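Long-range contacts in alpha-1,3-glucanase (Bacillus circulans, PDB 5ZRU), which hydrolyses alpha-1,3-glucan, this chain being its GH87 catalytic part, an antiparallel beta domain set against a parallel beta-helix: residues A[72-76]-A[174-178]; A[250-254]-A[312-316]; A[135-139]-A[370-374]; A[111-115]-A[285-289]. One frame throughout, in Å; residues are numbered along the deposited sequence.

Contact 1 (A[72-76]-A[174-178])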
loop_
_atom_site.group_PDB
_atom_site.type_symbol
_atom_site.label_atom_id
_atom_site.label_comp_id
_atom_site.label_asym_id
_atom_site.label_seq_id
_atom_site.Cartn_x
_atom_site.Cartn_y
_atom_site.Cartn_z
ATOM N N GLU A 72 17.809 17.496 -9.495
ATOM C CA GLU A 72 17.098 16.224 -9.546
ATOM C C GLU A 72 17.628 15.378 -10.703
ATOM O O GLU A 72 18.590 15.746 -11.385
ATOM C CB GLU A 72 15.586 16.459 -9.663
ATOM C CG GLU A 72 15.033 17.187 -8.457
ATOM C CD GLU A 72 13.539 17.401 -8.511
ATOM O OE1 GLU A 72 12.836 16.693 -9.274
ATOM O OE2 GLU A 72 13.072 18.296 -7.783
ATOM N N GLY A 73 16.996 14.226 -10.914
ATOM C CA GLY A 73 17.396 13.333 -11.988
ATOM C C GLY A 73 17.736 11.939 -11.497
ATOM O O GLY A 73 17.311 11.550 -10.404
ATOM N N GLY A 74 18.493 11.179 -12.284
ATOM C CA GLY A 74 18.870 9.824 -11.930
ATOM C C GLY A 74 18.548 8.850 -13.041
ATOM O O GLY A 74 17.976 9.199 -14.071
ATOM N N ASP A 75 18.948 7.594 -12.823
ATOM C CA ASP A 75 18.739 6.558 -13.823
ATOM C C ASP A 75 17.623 5.577 -13.468
ATOM O O ASP A 75 17.315 4.705 -14.284
ATOM C CB ASP A 75 20.046 5.790 -14.099
ATOM C CG ASP A 75 20.866 5.504 -12.844
ATOM O OD1 ASP A 75 20.642 6.118 -11.785
ATOM O OD2 ASP A 75 21.774 4.650 -12.933
ATOM N N GLY A 76 17.002 5.695 -12.297
ATOM C CA GLY A 76 15.887 4.840 -11.926
ATOM C C GLY A 76 14.566 5.545 -12.133
ATOM O O GLY A 76 14.331 6.616 -11.572
ATOM N N GLU A 174 14.957 8.656 -9.628
ATOM C CA GLU A 174 15.930 8.612 -8.548
ATOM C C GLU A 174 17.270 8.136 -9.086
ATOM O O GLU A 174 17.337 7.422 -10.090
ATOM C CB GLU A 174 15.466 7.679 -7.419
ATOM C CG GLU A 174 15.355 6.228 -7.833
ATOM C CD GLU A 174 14.539 5.420 -6.852
ATOM O OE1 GLU A 174 13.295 5.411 -6.989
ATOM O OE2 GLU A 174 15.135 4.808 -5.942
ATOM N N ALA A 175 18.341 8.533 -8.401
ATOM C CA ALA A 175 19.658 7.996 -8.710
ATOM C C ALA A 175 19.768 6.593 -8.131
ATOM O O ALA A 175 19.354 6.341 -6.997
ATOM C CB ALA A 175 20.756 8.897 -8.144
ATOM N N VAL A 176 20.307 5.672 -8.916
ATOM C CA VAL A 176 20.397 4.269 -8.521
ATOM C C VAL A 176 21.815 4.003 -8.027
ATOM O O VAL A 176 22.767 4.182 -8.801
ATOM C CB VAL A 176 20.049 3.335 -9.685
ATOM C CG1 VAL A 176 20.366 1.896 -9.301
ATOM C CG2 VAL A 176 18.581 3.492 -10.070
ATOM N N PRO A 177 22.000 3.575 -6.783
ATOM C CA PRO A 177 23.342 3.190 -6.342
ATOM C C PRO A 177 23.770 1.896 -7.015
ATOM O O PRO A 177 22.948 1.085 -7.454
ATOM C CB PRO A 177 23.190 3.018 -4.823
ATOM C CG PRO A 177 21.747 2.699 -4.619
ATOM C CD PRO A 177 20.976 3.357 -5.741
ATOM N N ALA A 178 25.085 1.718 -7.115
ATOM C CA ALA A 178 25.603 0.469 -7.661
ATOM C C ALA A 178 25.126 -0.720 -6.826
ATOM O O ALA A 178 24.667 -0.578 -5.687
ATOM C CB ALA A 178 27.133 0.491 -7.714
HETATM O O HOH W 1 23.399 3.639 -11.218
#
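Two residues, Asp75 and Gly76, share one partner across the sheet, Glu174, and so make a classic beta bulge. It lies at the start of strand 76-82, where that strand begins its antiparallel pairing with strand 166-174 in the all-beta D1 domain, whose family belongs to the galactose-binding-like clan. Gly76 and Glu174 form a hydrogen-bonded pair: Gly76 N gives its proton to Glu174 O at 2.8 Å, and Glu174 N returns one to Gly76 O at 2.9 Å.

Glycine suits the places around the bulge. Gly74 has backbone angles that side chains rarely tolerate, and its CA lies just 3.8 Å from Ala175 CA, with the position of a CB already filled by the Glu174-Ala175 peptide. At Gly76 the bare CA leaves room for a methyl group, Val176 CG2, to settle 3.5 Å from Gly76 CA. The carboxylate of Glu174 turns to the beta-helix, where OE2 forms a salt bridge with Arg345 and accepts a hydrogen bond from Trp253 NE1.

Asp75 continues the pairing with its side chain. With chi1 at 40°, its CG sits between the backbone N and the carbonyl carbon, and OD1 takes the proton of Val176 N at 2.9 Å on its syn side, tilted out of the carboxylate plane. The other oxygen, Asp75 OD2, accepts a 2.6 Å bond from a water that also donates to Val176 O.

Contact 2 (A[250-254]-A[312-316]). With ZN (zinc ion), chain F; PE5 (3,6,9,12,15,18,21,24-octaoxahexacosan-1-ol), chain C.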
loop_
_atom_site.group_PDB
_atom_site.type_symbol
_atom_site.label_atom_id
_atom_site.label_comp_id
_atom_site.label_asym_id
_atom_site.label_seq_id
_atom_site.Cartn_x
_atom_site.Cartn_y
_atom_site.Cartn_z
ATOM N N ALA A 250 21.234 -7.500 -3.979
ATOM C CA ALA A 250 22.145 -6.443 -4.410
ATOM C C ALA A 250 21.479 -5.070 -4.494
ATOM O O ALA A 250 22.138 -4.098 -4.886
ATOM C CB ALA A 250 22.762 -6.796 -5.770
ATOM N N GLY A 251 20.209 -4.960 -4.122
ATOM C CA GLY A 251 19.498 -3.692 -4.186
ATOM C C GLY A 251 18.154 -3.834 -4.879
ATOM O O GLY A 251 17.970 -4.667 -5.770
ATOM N N ILE A 252 17.192 -3.001 -4.467
ATOM C CA ILE A 252 15.874 -3.078 -5.098
ATOM C C ILE A 252 15.933 -2.760 -6.587
ATOM O O ILE A 252 15.008 -3.111 -7.328
ATOM C CB ILE A 252 14.850 -2.154 -4.394
ATOM C CG1 ILE A 252 15.235 -0.671 -4.550
ATOM C CG2 ILE A 252 14.690 -2.562 -2.931
ATOM C CD1 ILE A 252 14.176 0.305 -3.977
ATOM N N TRP A 253 16.996 -2.103 -7.051
ATOM C CA TRP A 253 17.162 -1.810 -8.469
ATOM C C TRP A 253 18.007 -2.851 -9.197
ATOM O O TRP A 253 18.248 -2.696 -10.397
ATOM C CB TRP A 253 17.789 -0.412 -8.650
ATOM C CG TRP A 253 16.792 0.705 -8.381
ATOM C CD1 TRP A 253 16.659 1.437 -7.231
ATOM C CD2 TRP A 253 15.779 1.183 -9.280
ATOM N NE1 TRP A 253 15.628 2.346 -7.365
ATOM C CE2 TRP A 253 15.072 2.207 -8.612
ATOM C CE3 TRP A 253 15.398 0.839 -10.586
ATOM C CZ2 TRP A 253 14.010 2.900 -9.208
ATOM C CZ3 TRP A 253 14.335 1.538 -11.186
ATOM C CH2 TRP A 253 13.659 2.551 -10.491
ATOM N N HIS A 254 18.484 -3.883 -8.501
ATOM C CA HIS A 254 19.428 -4.824 -9.098
ATOM C C HIS A 254 18.990 -6.274 -8.999
ATOM O O HIS A 254 19.216 -7.037 -9.942
ATOM C CB HIS A 254 20.816 -4.656 -8.448
ATOM C CG HIS A 254 21.419 -3.307 -8.686
ATOM N ND1 HIS A 254 22.029 -2.966 -9.874
ATOM C CD2 HIS A 254 21.487 -2.208 -7.899
ATOM C CE1 HIS A 254 22.453 -1.715 -9.806
ATOM N NE2 HIS A 254 22.140 -1.235 -8.616
ATOM N N HIS A 312 13.627 -4.974 5.308
ATOM C CA HIS A 312 13.862 -3.565 5.050
ATOM C C HIS A 312 14.457 -3.366 3.665
ATOM O O HIS A 312 15.104 -4.256 3.113
ATOM C CB HIS A 312 14.779 -2.957 6.127
ATOM C CG HIS A 312 16.183 -3.482 6.110
ATOM N ND1 HIS A 312 17.180 -2.910 5.348
ATOM C CD2 HIS A 312 16.765 -4.505 6.786
ATOM C CE1 HIS A 312 18.315 -3.556 5.551
ATOM N NE2 HIS A 312 18.091 -4.527 6.419
ATOM N N ASN A 313 14.202 -2.190 3.096
ATOM C CA ASN A 313 14.703 -1.865 1.761
ATOM C C ASN A 313 14.289 -2.938 0.753
ATOM O O ASN A 313 15.101 -3.465 -0.007
ATOM C CB ASN A 313 16.224 -1.689 1.784
ATOM C CG ASN A 313 16.654 -0.510 2.632
ATOM O OD1 ASN A 313 16.810 -0.625 3.848
ATOM N ND2 ASN A 313 16.851 0.633 1.988
ATOM N N VAL A 314 13.008 -3.296 0.777
ATOM C CA VAL A 314 12.469 -4.205 -0.224
ATOM C C VAL A 314 11.417 -3.460 -1.037
ATOM O O VAL A 314 10.886 -2.421 -0.631
ATOM C CB VAL A 314 11.876 -5.497 0.391
ATOM C CG1 VAL A 314 12.963 -6.336 1.078
ATOM C CG2 VAL A 314 10.714 -5.180 1.360
ATOM N N TRP A 315 11.120 -4.019 -2.205
ATOM C CA TRP A 315 10.164 -3.460 -3.154
ATOM C C TRP A 315 9.312 -4.640 -3.606
ATOM O O TRP A 315 9.823 -5.549 -4.265
ATOM C CB TRP A 315 10.902 -2.806 -4.324
ATOM C CG TRP A 315 10.073 -1.950 -5.244
ATOM C CD1 TRP A 315 8.709 -1.864 -5.294
ATOM C CD2 TRP A 315 10.572 -1.057 -6.248
ATOM N NE1 TRP A 315 8.330 -0.960 -6.266
ATOM C CE2 TRP A 315 9.459 -0.453 -6.862
ATOM C CE3 TRP A 315 11.860 -0.709 -6.687
ATOM C CZ2 TRP A 315 9.590 0.481 -7.899
ATOM C CZ3 TRP A 315 11.990 0.229 -7.710
ATOM C CH2 TRP A 315 10.862 0.815 -8.298
ATOM N N VAL A 316 8.038 -4.675 -3.204
ATOM C CA VAL A 316 7.186 -5.831 -3.484
ATOM C C VAL A 316 5.852 -5.357 -4.040
ATOM O O VAL A 316 5.279 -4.369 -3.565
ATOM C CB VAL A 316 6.973 -6.730 -2.244
ATOM C CG1 VAL A 316 8.309 -7.296 -1.779
ATOM C CG2 VAL A 316 6.261 -5.970 -1.118
HETATM ZN ZN ZN F . 19.587 -5.739 7.220
HETATM C C48 PE5 C . 5.869 -13.752 -15.173
HETATM C C50 PE5 C . 4.664 -12.860 -14.851
HETATM O O1 PE5 C . 3.990 -12.517 -16.033
HETATM C C1 PE5 C . 2.826 -11.758 -15.850
HETATM C C2 PE5 C . 2.279 -11.268 -17.194
HETATM O O2 PE5 C . 3.192 -10.385 -17.782
HETATM C C3 PE5 C . 2.888 -9.972 -19.084
HETATM C C4 PE5 C . 4.008 -9.067 -19.613
HETATM O O3 PE5 C . 4.192 -7.978 -18.748
HETATM C C5 PE5 C . 5.128 -7.012 -19.147
HETATM C C6 PE5 C . 6.075 -6.667 -17.989
HETATM O O4 PE5 C . 5.572 -5.631 -17.184
HETATM C C7 PE5 C . 5.763 -5.779 -15.800
HETATM C C8 PE5 C . 7.238 -6.042 -15.486
HETATM O O5 PE5 C . 7.353 -6.532 -14.188
HETATM C C9 PE5 C . 8.612 -7.062 -13.868
HETATM C C10 PE5 C . 9.340 -6.075 -12.965
HETATM O O6 PE5 C . 10.586 -5.776 -13.520
HETATM C C11 PE5 C . 11.151 -4.578 -13.075
HETATM C C12 PE5 C . 12.344 -4.206 -13.944
HETATM O O7 PE5 C . 13.461 -4.193 -13.111
HETATM C C13 PE5 C . 14.374 -3.163 -13.357
HETATM C C14 PE5 C . 15.748 -3.617 -12.871
HETATM O O8 PE5 C . 15.870 -4.988 -13.122
HETATM C C15 PE5 C . 17.055 -5.592 -12.672
HETATM C C16 PE5 C . 17.839 -6.132 -13.877
HETATM O O52 PE5 C . 17.764 -7.530 -13.936
HETATM O O HOH W 2 20.990 -5.749 5.629
#
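A type I turn at residues 251-254, closed by His254 N bonding to Gly251 O, lays Ile252 and Trp253 against Trp315 of strand 310-317. The two indoles meet edge-to-face: the rim of Trp315 points at one face of Trp253, with the six-membered rings 5.2 Å apart between centroids and their planes at 74°. Trp315 CZ3 makes the closest approach, 3.7 Å from Trp253 CZ2. Its CG lies anti to the backbone N (chi1 -168°), a torsion that carries the long ring away from the strand and under the turn. Ile252 fills the angle between turn and strand with both its branches, CD1 lying 3.7 Å from Trp315 CE3 while CG2 comes tightly to 3.1 Å from Asn313 O.

Strand 310-317 belongs to the parallel beta-helix, and the aromatic cluster sits where the D1 domain leans on it: His141 stacks on Trp315 and meets Trp253 edge-to-face, and Arg345 adds a cation-pi contact to Trp315.

Asn313 marks the corner of the strand. Its left-handed backbone conformation is one that asparagine adopts more readily than most residues. Its OD1 accepts the proton of His312 ND1 at 2.8 Å, in the imidazole plane and on a carbonyl lone pair. This second-shell bond fixes the ring's rotation, leaving His312 NE2 to bind the zinc ion at 2.1 Å alongside Asp278, a water and His3, which belongs to the extra N-terminal residues of the construct.

Contact 3 (A[135-139]-A[370-374])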
loop_
_atom_site.group_PDB
_atom_site.type_symbol
_atom_site.label_atom_id
_atom_site.label_comp_id
_atom_site.label_asym_id
_atom_site.label_seq_id
_atom_site.Cartn_x
_atom_site.Cartn_y
_atom_site.Cartn_z
ATOM N N PHE A 135 -8.663 -0.757 -9.069
ATOM C CA PHE A 135 -7.298 -1.194 -9.401
ATOM C C PHE A 135 -7.003 -0.917 -10.879
ATOM O O PHE A 135 -6.434 -1.748 -11.585
ATOM C CB PHE A 135 -7.106 -2.687 -9.067
ATOM C CG PHE A 135 -5.650 -3.148 -8.954
ATOM C CD1 PHE A 135 -4.584 -2.280 -9.161
ATOM C CD2 PHE A 135 -5.373 -4.472 -8.636
ATOM C CE1 PHE A 135 -3.255 -2.737 -9.053
ATOM C CE2 PHE A 135 -4.058 -4.933 -8.518
ATOM C CZ PHE A 135 -2.996 -4.063 -8.735
ATOM N N ARG A 136 -7.405 0.262 -11.364
ATOM C CA ARG A 136 -7.187 0.562 -12.775
ATOM C C ARG A 136 -5.761 1.010 -13.076
ATOM O O ARG A 136 -5.358 0.989 -14.246
ATOM C CB ARG A 136 -8.204 1.612 -13.243
ATOM C CG ARG A 136 -9.612 1.015 -13.398
ATOM C CD ARG A 136 -10.685 2.089 -13.594
ATOM N NE ARG A 136 -11.017 2.703 -12.313
ATOM C CZ ARG A 136 -12.176 3.295 -12.039
ATOM N NH1 ARG A 136 -13.130 3.374 -12.966
ATOM N NH2 ARG A 136 -12.385 3.790 -10.831
ATOM N N PHE A 137 -4.985 1.403 -12.062
ATOM C CA PHE A 137 -3.610 1.828 -12.271
ATOM C C PHE A 137 -2.633 0.783 -11.735
ATOM O O PHE A 137 -2.963 -0.037 -10.872
ATOM C CB PHE A 137 -3.350 3.200 -11.626
ATOM C CG PHE A 137 -3.918 4.358 -12.413
ATOM C CD1 PHE A 137 -5.258 4.716 -12.284
ATOM C CD2 PHE A 137 -3.114 5.076 -13.291
ATOM C CE1 PHE A 137 -5.791 5.780 -13.019
ATOM C CE2 PHE A 137 -3.633 6.143 -14.041
ATOM C CZ PHE A 137 -4.969 6.500 -13.903
ATOM N N ASP A 138 -1.420 0.816 -12.282
ATOM C CA ASP A 138 -0.350 -0.100 -11.908
ATOM C C ASP A 138 0.966 0.642 -12.096
ATOM O O ASP A 138 0.985 1.788 -12.549
ATOM C CB ASP A 138 -0.402 -1.387 -12.751
ATOM C CG ASP A 138 0.302 -2.572 -12.076
ATOM O OD1 ASP A 138 0.857 -2.413 -10.970
ATOM O OD2 ASP A 138 0.299 -3.674 -12.660
ATOM N N GLU A 139 2.079 -0.017 -11.771
ATOM C CA GLU A 139 3.388 0.605 -11.929
ATOM C C GLU A 139 4.341 -0.340 -12.641
ATOM O O GLU A 139 4.160 -1.564 -12.623
ATOM C CB GLU A 139 3.986 1.019 -10.570
ATOM C CG GLU A 139 3.196 2.130 -9.906
ATOM C CD GLU A 139 3.825 2.616 -8.620
ATOM O OE1 GLU A 139 4.919 2.147 -8.253
ATOM O OE2 GLU A 139 3.202 3.459 -7.967
ATOM N N ILE A 370 3.500 3.049 0.713
ATOM C CA ILE A 370 2.409 2.073 0.730
ATOM C C ILE A 370 1.396 2.569 -0.295
ATOM O O ILE A 370 0.662 3.516 -0.011
ATOM C CB ILE A 370 1.770 1.955 2.120
ATOM C CG1 ILE A 370 2.859 1.841 3.208
ATOM C CG2 ILE A 370 0.758 0.785 2.161
ATOM C CD1 ILE A 370 3.718 0.591 3.100
ATOM N N ARG A 371 1.348 1.966 -1.486
ATOM C CA ARG A 371 0.642 2.621 -2.585
ATOM C C ARG A 371 -0.234 1.655 -3.371
ATOM O O ARG A 371 0.214 0.568 -3.737
ATOM C CB ARG A 371 1.637 3.305 -3.543
ATOM C CG ARG A 371 0.958 4.136 -4.627
ATOM C CD ARG A 371 1.978 4.749 -5.600
ATOM N NE ARG A 371 2.867 5.702 -4.955
ATOM C CZ ARG A 371 4.088 6.017 -5.392
ATOM N NH1 ARG A 371 4.603 5.433 -6.470
ATOM N NH2 ARG A 371 4.808 6.902 -4.722
ATOM N N ASN A 372 -1.482 2.060 -3.630
ATOM C CA ASN A 372 -2.331 1.412 -4.639
ATOM C C ASN A 372 -2.681 -0.025 -4.256
ATOM O O ASN A 372 -2.714 -0.915 -5.107
ATOM C CB ASN A 372 -1.668 1.454 -6.026
ATOM C CG ASN A 372 -2.670 1.312 -7.164
ATOM O OD1 ASN A 372 -3.728 1.945 -7.166
ATOM N ND2 ASN A 372 -2.326 0.497 -8.153
ATOM N N ASN A 373 -2.972 -0.250 -2.980
ATOM C CA ASN A 373 -3.327 -1.578 -2.491
ATOM C C ASN A 373 -4.842 -1.741 -2.372
ATOM O O ASN A 373 -5.592 -0.767 -2.246
ATOM C CB ASN A 373 -2.640 -1.843 -1.144
ATOM C CG ASN A 373 -1.129 -1.900 -1.277
ATOM O OD1 ASN A 373 -0.599 -2.792 -1.929
ATOM N ND2 ASN A 373 -0.426 -0.939 -0.668
ATOM N N GLY A 374 -5.286 -2.999 -2.401
ATOM C CA GLY A 374 -6.699 -3.319 -2.519
ATOM C C GLY A 374 -7.420 -3.690 -1.243
ATOM O O GLY A 374 -8.463 -4.358 -1.278
HETATM O O HOH W 3 -5.550 1.709 -9.253
#
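Arg371 and Glu139 form a buried salt bridge, NH1 to OE2 at 2.8 Å and almost straight at 176°. It ties strand 132-144 of the D1 domain to strand 369-371 of the parallel beta-helix. OE2 lies in the guanidinium plane, at its edge, and is met on its syn side but somewhat out of the carboxylate plane, the two planes being 51° apart. Each group has further partners, as buried charges need: Arg371 reaches Glu172 through NH2 and Glu402 through NE, and Glu139 OE1 pairs with Arg347.

Asn372, just beyond the strand, has a left-handed backbone conformation that suits asparagine. Its ND2 donates to Phe137 O at 2.8 Å, approaching from well above the carbonyl plane, and also bonds Asn348. At the other end of the amide, OD1 accepts from Arg80, and a water that accepts from Phe137 N at 2.9 Å lies where it can donate to OD1 too. Both amide ends are thereby engaged, which fixes its flip.

Beyond these bonds lies the ring of Phe135. Its CG is anti to the backbone N (chi1 -162°), and this sends the ring toward the amide, where Phe135 CE1 rests 3.5 Å from Asn372 ND2.

Contact 4 (A[111-115]-A[285-289]). With CA (calcium ion), chain I; PE5 (3,6,9,12,15,18,21,24-octaoxahexacosan-1-ol), chain C.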
loop_
_atom_site.group_PDB
_atom_site.type_symbol
_atom_site.label_atom_id
_atom_site.label_comp_id
_atom_site.label_asym_id
_atom_site.label_seq_id
_atom_site.Cartn_x
_atom_site.Cartn_y
_atom_site.Cartn_z
ATOM N N THR A 111 1.573 -4.360 -18.984
ATOM C CA THR A 111 0.481 -5.328 -18.988
ATOM C C THR A 111 -0.594 -4.868 -18.014
ATOM O O THR A 111 -0.303 -4.172 -17.031
ATOM C CB THR A 111 0.968 -6.746 -18.633
ATOM O OG1 THR A 111 -0.124 -7.675 -18.734
ATOM C CG2 THR A 111 1.522 -6.791 -17.206
ATOM N N SER A 112 -1.845 -5.246 -18.300
ATOM C CA SER A 112 -2.927 -5.085 -17.333
ATOM C C SER A 112 -3.231 -6.386 -16.605
ATOM O O SER A 112 -4.232 -6.460 -15.887
ATOM C CB SER A 112 -4.196 -4.526 -18.001
ATOM O OG SER A 112 -4.568 -5.252 -19.168
ATOM N N TYR A 113 -2.360 -7.393 -16.751
ATOM C CA TYR A 113 -2.536 -8.692 -16.094
ATOM C C TYR A 113 -2.743 -8.555 -14.588
ATOM O O TYR A 113 -3.647 -9.175 -14.015
ATOM C CB TYR A 113 -1.317 -9.579 -16.369
ATOM C CG TYR A 113 -1.320 -10.907 -15.620
ATOM C CD1 TYR A 113 -1.998 -12.010 -16.136
ATOM C CD2 TYR A 113 -0.644 -11.059 -14.411
ATOM C CE1 TYR A 113 -2.006 -13.233 -15.477
ATOM C CE2 TYR A 113 -0.652 -12.292 -13.728
ATOM C CZ TYR A 113 -1.332 -13.366 -14.278
ATOM O OH TYR A 113 -1.350 -14.579 -13.644
ATOM N N TYR A 114 -1.878 -7.778 -13.923
ATOM C CA TYR A 114 -1.915 -7.712 -12.465
ATOM C C TYR A 114 -3.112 -6.927 -11.958
ATOM O O TYR A 114 -3.692 -7.270 -10.919
ATOM C CB TYR A 114 -0.644 -7.062 -11.929
ATOM C CG TYR A 114 0.610 -7.726 -12.391
ATOM C CD1 TYR A 114 1.030 -8.929 -11.836
ATOM C CD2 TYR A 114 1.397 -7.133 -13.371
ATOM C CE1 TYR A 114 2.207 -9.535 -12.266
ATOM C CE2 TYR A 114 2.564 -7.720 -13.797
ATOM C CZ TYR A 114 2.961 -8.924 -13.251
ATOM O OH TYR A 114 4.142 -9.480 -13.707
ATOM N N SER A 115 -3.451 -5.840 -12.645
ATOM C CA SER A 115 -4.407 -4.855 -12.171
ATOM C C SER A 115 -5.815 -5.253 -12.615
ATOM O O SER A 115 -6.026 -6.333 -13.177
ATOM C CB SER A 115 -3.996 -3.466 -12.675
ATOM O OG SER A 115 -3.754 -3.484 -14.086
ATOM N N ASN A 285 8.204 -9.735 -7.373
ATOM C CA ASN A 285 6.998 -9.640 -8.171
ATOM C C ASN A 285 6.344 -11.014 -8.225
ATOM O O ASN A 285 7.021 -12.040 -8.118
ATOM C CB ASN A 285 7.330 -9.146 -9.581
ATOM C CG ASN A 285 6.098 -8.882 -10.416
ATOM O OD1 ASN A 285 5.080 -8.440 -9.905
ATOM N ND2 ASN A 285 6.187 -9.166 -11.710
ATOM N N SER A 286 5.027 -11.028 -8.402
ATOM C CA SER A 286 4.248 -12.254 -8.467
ATOM C C SER A 286 3.925 -12.637 -9.909
ATOM O O SER A 286 4.276 -11.945 -10.863
ATOM C CB SER A 286 2.930 -12.082 -7.719
ATOM O OG SER A 286 2.055 -11.339 -8.558
ATOM N N ASN A 287 3.209 -13.753 -10.064
ATOM C CA ASN A 287 2.417 -14.009 -11.263
ATOM C C ASN A 287 0.939 -14.121 -10.896
ATOM O O ASN A 287 0.205 -14.974 -11.412
ATOM C CB ASN A 287 2.882 -15.265 -12.003
ATOM C CG ASN A 287 2.329 -15.330 -13.413
ATOM O OD1 ASN A 287 1.893 -14.306 -13.953
ATOM N ND2 ASN A 287 2.344 -16.519 -14.022
ATOM N N LEU A 288 0.478 -13.238 -10.013
ATOM C CA LEU A 288 -0.825 -13.369 -9.372
ATOM C C LEU A 288 -1.796 -12.315 -9.889
ATOM O O LEU A 288 -1.478 -11.120 -9.882
ATOM C CB LEU A 288 -0.679 -13.242 -7.851
ATOM C CG LEU A 288 -1.971 -13.422 -7.057
ATOM C CD1 LEU A 288 -2.451 -14.872 -7.171
ATOM C CD2 LEU A 288 -1.771 -13.017 -5.602
ATOM N N ARG A 289 -2.990 -12.754 -10.324
ATOM C CA ARG A 289 -4.018 -11.814 -10.766
ATOM C C ARG A 289 -5.333 -11.950 -10.018
ATOM O O ARG A 289 -6.291 -11.246 -10.362
ATOM C CB ARG A 289 -4.291 -11.961 -12.271
ATOM C CG ARG A 289 -4.705 -13.369 -12.700
ATOM C CD ARG A 289 -5.199 -13.387 -14.161
ATOM N NE ARG A 289 -6.579 -12.927 -14.324
ATOM C CZ ARG A 289 -7.648 -13.696 -14.144
ATOM N NH1 ARG A 289 -7.496 -14.965 -13.777
ATOM N NH2 ARG A 289 -8.868 -13.195 -14.317
HETATM CA CA CA I . -7.314 -8.237 -13.361
HETATM C C48 PE5 C . 5.869 -13.752 -15.173
HETATM C C50 PE5 C . 4.664 -12.860 -14.851
HETATM O O1 PE5 C . 3.990 -12.517 -16.033
HETATM C C1 PE5 C . 2.826 -11.758 -15.850
HETATM C C2 PE5 C . 2.279 -11.268 -17.194
HETATM O O2 PE5 C . 3.192 -10.385 -17.782
HETATM C C3 PE5 C . 2.888 -9.972 -19.084
HETATM C C4 PE5 C . 4.008 -9.067 -19.613
HETATM O O3 PE5 C . 4.192 -7.978 -18.748
HETATM C C5 PE5 C . 5.128 -7.012 -19.147
HETATM C C6 PE5 C . 6.075 -6.667 -17.989
HETATM O O4 PE5 C . 5.572 -5.631 -17.184
HETATM C C7 PE5 C . 5.763 -5.779 -15.800
HETATM C C8 PE5 C . 7.238 -6.042 -15.486
HETATM O O5 PE5 C . 7.353 -6.532 -14.188
HETATM C C9 PE5 C . 8.612 -7.062 -13.868
HETATM C C10 PE5 C . 9.340 -6.075 -12.965
HETATM O O6 PE5 C . 10.586 -5.776 -13.520
HETATM C C11 PE5 C . 11.151 -4.578 -13.075
HETATM C C12 PE5 C . 12.344 -4.206 -13.944
HETATM O O7 PE5 C . 13.461 -4.193 -13.111
HETATM C C13 PE5 C . 14.374 -3.163 -13.357
HETATM C C14 PE5 C . 15.748 -3.617 -12.871
HETATM O O8 PE5 C . 15.870 -4.988 -13.122
HETATM C C15 PE5 C . 17.055 -5.592 -12.672
HETATM C C16 PE5 C . 17.839 -6.132 -13.877
HETATM O O52 PE5 C . 17.764 -7.530 -13.936
HETATM O O HOH W 4 -6.699 -7.522 -15.731
HETATM O O HOH W 5 -6.116 -10.080 -14.505
HETATM O O HOH W 6 -6.119 -8.613 -11.354
HETATM O O HOH W 7 -1.706 -8.284 -8.807
HETATM O O HOH W 8 -8.455 -10.190 -12.353
HETATM O O HOH W 9 -9.301 -8.569 -14.611
#
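Successive tyrosines part company at chi1. Tyr113 holds CG anti to its backbone N (174°) and sends its ring to Asn287 and Arg289, whereas in Tyr114 CG lies beside the N (-55°) and the ring swings along the segment 285-289 to Asn285. Each phenol ends in a bond that tyrosine alone among the aromatic residues has a hydroxyl to make. Tyr113 OH donates to Asn287 O at 2.7 Å, from above the carbonyl plane. Tyr114 OH instead accepts from Asn285 ND2 at 2.9 Å, close to the amide plane; that amide is held further by His318 at OD1 and Gln258 at ND2.

The aliphatic part of Arg289 covers one face of Tyr113, a CH-pi contact with CB 4.0 Å from the ring centroid and 17° off its normal. The guanidinium passes beyond the ring, where NH2 bonds Gly89 O. A bound polyether runs beside both rings, its C1 lying 3.4 Å from Tyr114 OH.

Next to the tyrosines sits a calcium ion, bound by Ser115 O at 2.3 Å, by Trp116 O and by five waters. One of these waters donates to Tyr113 O and accepts from Arg289 NE; another donates to both Tyr114 O and Arg289 O, so the hydrated metal joins the two segments.

Residues 111-115 link strands 103-111 and 117-119 of the D1 domain, with Tyr114 packed on Asp138 of strand 132-144. The loop residues 285-289 lead out of beta-helix strand 277-285.

From the N terminus, the chain lays down the first segments of contacts 1, 4 and 3 in turn while building the D1 domain. Contact 1 is the first to close, at 174-178, at the end of the D1 part of the fold; the second halves of contacts 3 and 4 come from the beta-helix. Contact 2 opens afterwards at 250-254. Contact 4 closes at 285-289, crossing contacts 1, 2 and 3, and contact 2 closes at 312-316, wholly within the span of contact 3, which crosses contact 1 and ends at 370-374. Contacts 3 and 4 join the two domains side by side, touching where Phe135 packs on Ser115. Contacts 1 and 2 also touch, through Pro177 O and His254 NE2, extending the same interface.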